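Local coordinates for protein alpha-2,3/8-sialyltransferase (Campylobacter jejuni, PDB 1RO7) that probably transfers sialic acid from CMP-sialic acid to acceptor sugars, forming alpha-2,3 and alpha-2,8 linkages, at residues D37-G42 / Q234-Y239. The protein carries 1 engineered substitution. Sequence-based numbering, arbitrary orientation.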
# COMPACT_ATOMS: atom_id res chain seq x y z
N ASP A 37 23.22 34.32 -14.15
CA ASP A 37 24.49 34.59 -14.81
C ASP A 37 25.65 34.73 -13.83
O ASP A 37 26.81 34.84 -14.23
CB ASP A 37 24.38 35.86 -15.67
CG ASP A 37 24.11 37.10 -14.84
OD1 ASP A 37 23.99 38.19 -15.43
OD2 ASP A 37 24.01 36.98 -13.61
N LYS A 38 25.33 34.72 -12.54
CA LYS A 38 26.33 34.82 -11.49
C LYS A 38 25.88 33.91 -10.35
O LYS A 38 24.68 33.69 -10.18
CB LYS A 38 26.42 36.26 -10.97
CG LYS A 38 26.57 37.31 -12.05
CD LYS A 38 26.51 38.71 -11.47
CE LYS A 38 26.63 39.75 -12.56
NZ LYS A 38 27.87 39.54 -13.35
N TYR A 39 26.83 33.37 -9.59
CA TYR A 39 26.47 32.51 -8.47
C TYR A 39 26.03 33.38 -7.30
O TYR A 39 26.73 33.48 -6.29
CB TYR A 39 27.65 31.63 -8.07
CG TYR A 39 27.93 30.49 -9.03
CD1 TYR A 39 29.05 30.51 -9.86
CD2 TYR A 39 27.06 29.40 -9.11
CE1 TYR A 39 29.31 29.46 -10.74
CE2 TYR A 39 27.32 28.34 -9.99
CZ TYR A 39 28.44 28.38 -10.80
OH TYR A 39 28.71 27.34 -11.65
N TYR A 40 24.87 34.01 -7.45
CA TYR A 40 24.32 34.88 -6.43
C TYR A 40 24.27 34.24 -5.05
O TYR A 40 24.17 34.95 -4.05
CB TYR A 40 22.92 35.34 -6.83
CG TYR A 40 22.90 36.18 -8.09
CD1 TYR A 40 23.54 37.42 -8.13
CD2 TYR A 40 22.27 35.73 -9.24
CE1 TYR A 40 23.56 38.19 -9.29
CE2 TYR A 40 22.28 36.49 -10.41
CZ TYR A 40 22.93 37.71 -10.43
OH TYR A 40 22.95 38.45 -11.59
N LEU A 41 24.33 32.92 -4.99
CA LEU A 41 24.29 32.23 -3.70
C LEU A 41 25.25 31.05 -3.63
O LEU A 41 25.08 30.15 -2.80
CB LEU A 41 22.86 31.77 -3.39
CG LEU A 41 21.87 32.90 -3.10
CD1 LEU A 41 20.46 32.35 -2.96
CD2 LEU A 41 22.30 33.64 -1.84
N GLY A 42 26.25 31.05 -4.49
CA GLY A 42 27.22 29.97 -4.49
C GLY A 42 26.82 28.80 -5.37
O GLY A 42 25.70 28.75 -5.88
N GLN A 234 30.68 34.88 -7.55
CA GLN A 234 31.50 34.29 -8.60
C GLN A 234 30.80 34.47 -9.94
O GLN A 234 29.57 34.37 -10.02
CB GLN A 234 31.72 32.80 -8.34
CG GLN A 234 32.76 32.18 -9.25
CD GLN A 234 32.82 30.68 -9.13
OE1 GLN A 234 32.85 30.13 -8.02
NE2 GLN A 234 32.86 29.99 -10.26
N GLU A 235 31.57 34.73 -10.98
CA GLU A 235 31.02 34.94 -12.31
C GLU A 235 30.77 33.59 -12.98
O GLU A 235 31.33 32.57 -12.58
CB GLU A 235 32.00 35.76 -13.16
CG GLU A 235 31.35 36.49 -14.32
CD GLU A 235 30.79 37.85 -13.92
OE1 GLU A 235 30.07 37.92 -12.90
OE2 GLU A 235 31.08 38.84 -14.62
N LYS A 236 29.91 33.59 -14.00
CA LYS A 236 29.59 32.37 -14.75
C LYS A 236 29.84 32.61 -16.23
O LYS A 236 29.39 33.61 -16.79
CB LYS A 236 28.14 31.94 -14.52
CG LYS A 236 27.86 31.43 -13.10
CD LYS A 236 26.39 31.07 -12.89
CE LYS A 236 25.96 29.89 -13.76
NZ LYS A 236 24.51 29.58 -13.59
N ASN A 237 30.54 31.67 -16.86
CA ASN A 237 30.86 31.78 -18.28
C ASN A 237 30.54 30.48 -19.02
O ASN A 237 30.81 29.39 -18.52
CB ASN A 237 32.35 32.10 -18.45
CG ASN A 237 32.70 33.48 -17.93
OD1 ASN A 237 32.29 34.50 -18.50
ND2 ASN A 237 33.45 33.53 -16.84
N ASN A 238 29.97 30.61 -20.22
CA ASN A 238 29.61 29.45 -21.03
C ASN A 238 28.98 28.37 -20.15
O ASN A 238 29.33 27.20 -20.24
CB ASN A 238 30.86 28.88 -21.72
CG ASN A 238 31.40 29.80 -22.80
OD1 ASN A 238 30.71 30.09 -23.78
ND2 ASN A 238 32.63 30.26 -22.62
N TYR A 239 28.06 28.80 -19.30
CA TYR A 239 27.37 27.90 -18.39
C TYR A 239 26.07 27.39 -19.01
O TYR A 239 25.68 27.84 -20.09
CB TYR A 239 27.04 28.64 -17.09
CG TYR A 239 26.17 29.86 -17.29
CD1 TYR A 239 26.69 31.01 -17.89
CD2 TYR A 239 24.83 29.86 -16.92
CE1 TYR A 239 25.89 32.13 -18.12
CE2 TYR A 239 24.02 30.98 -17.13
CZ TYR A 239 24.55 32.11 -17.73
OH TYR A 239 23.76 33.21 -17.95
O HOH W 1 29.29 33.33 -5.83
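A short, weakly bonded antiparallel ribbon, separate from the parallel Rossmann-type sheet, sets 38-39 beside 234-235. K38 and E235, its non-hydrogen-bonded pair, fix the register, their CA atoms 4.8 Å apart. The one direct backbone bond across it with good geometry is Y39 N to Q234 O, at 2.9 Å and 166° at the hydrogen. The return link between the same two residues runs through a water, which donates to Y39 O and accepts from Q234 N; K236 N to D37 O is long and weak. On the K38 side, the lysine and E235 run alongside each other; a bend at chi4 (-56°) brings NZ 2.8 Å from E235 OE1, a salt bridge in which NZ approaches from above the carboxylate plane, 40° out of it. Just past the ribbon, K236 crosses the Y39 ring, its CG over one face, offset toward the rim, a CH-pi contact 3.8 Å from the centroid. Neighbours hold both polar ends: Y39 OH bonds to E70 O, and K236 NZ to E36 O and Y71 OH, while the Y71 ring meets that of Y39 edge-to-face. Farther along, Y239 reaches back, its OH 3.5 Å from D37 CA and 3.6 Å from D37 CB.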